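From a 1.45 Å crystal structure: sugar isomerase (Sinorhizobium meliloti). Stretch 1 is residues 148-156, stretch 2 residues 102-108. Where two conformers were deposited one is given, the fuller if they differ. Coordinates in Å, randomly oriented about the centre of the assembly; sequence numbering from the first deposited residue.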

# COMPACT_ATOMS: atom_id res chain seq x y z
N TYR A 148 3.99 -4.47 -1.41
CA TYR A 148 4.66 -5.60 -2.03
C TYR A 148 4.87 -5.46 -3.54
O TYR A 148 5.39 -6.39 -4.20
CB TYR A 148 3.85 -6.87 -1.76
CG TYR A 148 3.64 -7.13 -0.27
CD1 TYR A 148 4.72 -7.15 0.62
CD2 TYR A 148 2.39 -7.37 0.26
CE1 TYR A 148 4.53 -7.38 1.99
CE2 TYR A 148 2.20 -7.61 1.60
CZ TYR A 148 3.26 -7.58 2.49
OH TYR A 148 3.03 -7.87 3.84
N ALA A 149 4.44 -4.34 -4.13
CA ALA A 149 4.39 -4.18 -5.58
C ALA A 149 5.70 -4.43 -6.29
O ALA A 149 5.71 -4.94 -7.40
CB ALA A 149 3.81 -2.79 -5.97
N ALA A 150 6.81 -3.94 -5.72
CA ALA A 150 8.07 -3.95 -6.46
C ALA A 150 8.72 -5.31 -6.53
O ALA A 150 9.40 -5.60 -7.49
CB ALA A 150 9.08 -2.94 -5.86
N ASP A 151 8.58 -6.07 -5.45
CA ASP A 151 9.42 -7.25 -5.27
C ASP A 151 8.71 -8.53 -4.92
O ASP A 151 9.40 -9.55 -4.80
CB ASP A 151 10.54 -6.93 -4.29
CG ASP A 151 10.08 -6.50 -2.94
OD1 ASP A 151 8.87 -6.30 -2.70
OD2 ASP A 151 11.00 -6.38 -2.07
N ARG A 152 7.38 -8.51 -4.80
CA ARG A 152 6.62 -9.74 -4.52
C ARG A 152 5.40 -9.93 -5.41
O ARG A 152 5.17 -11.04 -5.87
CB ARG A 152 6.20 -9.86 -3.05
CG ARG A 152 7.34 -9.71 -2.02
CD ARG A 152 6.84 -9.61 -0.61
NE ARG A 152 7.88 -9.12 0.33
CZ ARG A 152 8.74 -9.92 0.93
NH1 ARG A 152 8.66 -11.25 0.76
NH2 ARG A 152 9.66 -9.42 1.76
N ALA A 153 4.61 -8.90 -5.65
CA ALA A 153 3.39 -9.02 -6.47
C ALA A 153 2.96 -7.70 -6.96
O ALA A 153 2.63 -6.85 -6.15
CB ALA A 153 2.21 -9.68 -5.68
N CYS A 154 2.91 -7.57 -8.29
CA CYS A 154 2.48 -6.33 -8.91
C CYS A 154 1.00 -6.35 -9.33
O CYS A 154 0.57 -5.49 -10.06
CB CYS A 154 3.39 -6.01 -10.09
SG CYS A 154 3.28 -7.22 -11.47
N VAL A 155 0.22 -7.25 -8.75
CA VAL A 155 -1.26 -7.17 -8.79
C VAL A 155 -1.62 -6.70 -7.38
O VAL A 155 -1.39 -7.41 -6.41
CB VAL A 155 -1.96 -8.47 -9.13
CG1 VAL A 155 -3.52 -8.29 -9.02
CG2 VAL A 155 -1.53 -8.96 -10.53
N ASN A 156 -2.06 -5.43 -7.30
CA ASN A 156 -2.16 -4.72 -6.04
C ASN A 156 -3.51 -4.16 -5.64
O ASN A 156 -3.60 -3.54 -4.58
CB ASN A 156 -1.13 -3.59 -6.05
CG ASN A 156 0.26 -4.13 -6.22
OD1 ASN A 156 0.89 -3.94 -7.27
ND2 ASN A 156 0.74 -4.89 -5.22
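Stretch 2 (102-108) LVAGGLP

The most unusual feature of this contact is a glycine that the packing itself demands. Gly 106 lies with its CA 3.5 Å from Ala 150 O, and an ideal CB built on it would point toward stretch 1, landing 2.4 Å from Ala 150 O, 2.6 Å from Asp 151 CA and 3.0 Å from Arg 152 N. All three are clashes, so this approach of the backbones leaves no room for a side chain. Gly 105 is a glycine on different evidence: at phi/psi 97/148 a CB would be jammed against the carbonyl oxygen of Ala 104, whatever stretch 1 did.

Stretch 2 enters as the end of a strand, Leu 102 and Val 103, and continues as loop from Ala 104 onward. It runs antiparallel to stretch 1: Gly 105 sits opposite Ala 153 and Gly 106 opposite Asp 151, and Leu 107 N reaches back to Ala 150 O. The register is fixed by two CA-CA distances of 4.1 Å, Ala 153 CA to Gly 105 CA and Asp 151 CA to Gly 106 CA. The first pair forms a single beta bridge, without an extended ladder.

Three backbone hydrogen bonds cross the contact. Cys 154 N donates to Gly 105 O at 2.9 Å with an angle of 140° at hydrogen, and Leu 107 N donates to Ala 150 O at 2.9 Å and 151°. The third, Gly 105 N to Arg 152 O, is equally short at 2.9 Å, but its 123° angle makes it weak. Gly 105 O also receives a CA-H...O contact from Ala 153 CA at 3.3 Å. Stretch 1 presents these groups from a compact turn, in which Tyr 148 O accepts from both Arg 152 N and Ala 153 N at 3.0 Å.

Two waters supplement the direct bonds. Water 2 donates to Leu 107 O at 2.9 Å and to Ala 150 O at 2.8 Å, so Ala 150 O serves both the water and Leu 107 N. Water 1 accepts from Gly 106 N at 2.8 Å and donates weakly to Asp 151 O at 3.4 Å.

Side chains pack mainly around Ala 104, whose CA-to-CB bond points toward stretch 1. Its CB is 3.7 Å from Val 155 CG2 and 4.2 Å from Ala 153 CB, while Ala 153 CB also lies 4.0 Å from Val 103 CG1. At the other end, Ala 150 CB and Leu 107 CD1 meet more loosely at 4.4 Å. Together the stretches bury 373 Å², both sides summed.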

# COMPACT_ATOMS: atom_id res chain seq x y z
N LEU A 102 -2.32 -17.41 -6.40
CA LEU A 102 -1.28 -16.87 -7.24
C LEU A 102 -0.80 -15.52 -6.67
O LEU A 102 -1.59 -14.57 -6.56
CB LEU A 102 -1.72 -16.65 -8.70
CG LEU A 102 -2.27 -17.88 -9.45
CD1 LEU A 102 -2.68 -17.42 -10.87
CD2 LEU A 102 -1.24 -19.01 -9.49
N VAL A 103 0.47 -15.48 -6.32
CA VAL A 103 1.17 -14.28 -5.88
C VAL A 103 2.00 -13.83 -7.06
O VAL A 103 2.91 -14.53 -7.49
CB VAL A 103 2.03 -14.59 -4.65
CG1 VAL A 103 2.89 -13.37 -4.27
CG2 VAL A 103 1.17 -14.98 -3.45
N ALA A 104 1.64 -12.68 -7.66
CA ALA A 104 1.95 -12.39 -9.07
C ALA A 104 3.43 -12.33 -9.44
O ALA A 104 3.78 -12.57 -10.59
CB ALA A 104 1.29 -11.05 -9.52
N GLY A 105 4.27 -11.93 -8.49
CA GLY A 105 5.65 -11.58 -8.77
C GLY A 105 5.80 -10.09 -8.92
O GLY A 105 4.89 -9.42 -9.38
N GLY A 106 6.96 -9.60 -8.52
CA GLY A 106 7.31 -8.18 -8.68
C GLY A 106 7.97 -7.88 -10.03
O GLY A 106 7.88 -8.65 -11.00
N LEU A 107 8.64 -6.75 -10.08
CA LEU A 107 9.36 -6.34 -11.27
C LEU A 107 10.46 -7.36 -11.59
O LEU A 107 11.12 -7.86 -10.67
CB LEU A 107 10.00 -4.95 -11.03
CG LEU A 107 9.00 -3.81 -11.03
CD1 LEU A 107 9.62 -2.63 -10.22
CD2 LEU A 107 8.64 -3.36 -12.44
N PRO A 108 10.71 -7.59 -12.89
CA PRO A 108 11.90 -8.31 -13.29
C PRO A 108 13.13 -7.58 -12.80
O PRO A 108 13.12 -6.32 -12.73
CB PRO A 108 11.85 -8.29 -14.82
CG PRO A 108 10.51 -7.98 -15.17
CD PRO A 108 9.87 -7.22 -14.03
O HOH W 1 9.00 -11.32 -7.67
O HOH W 2 11.84 -6.96 -8.03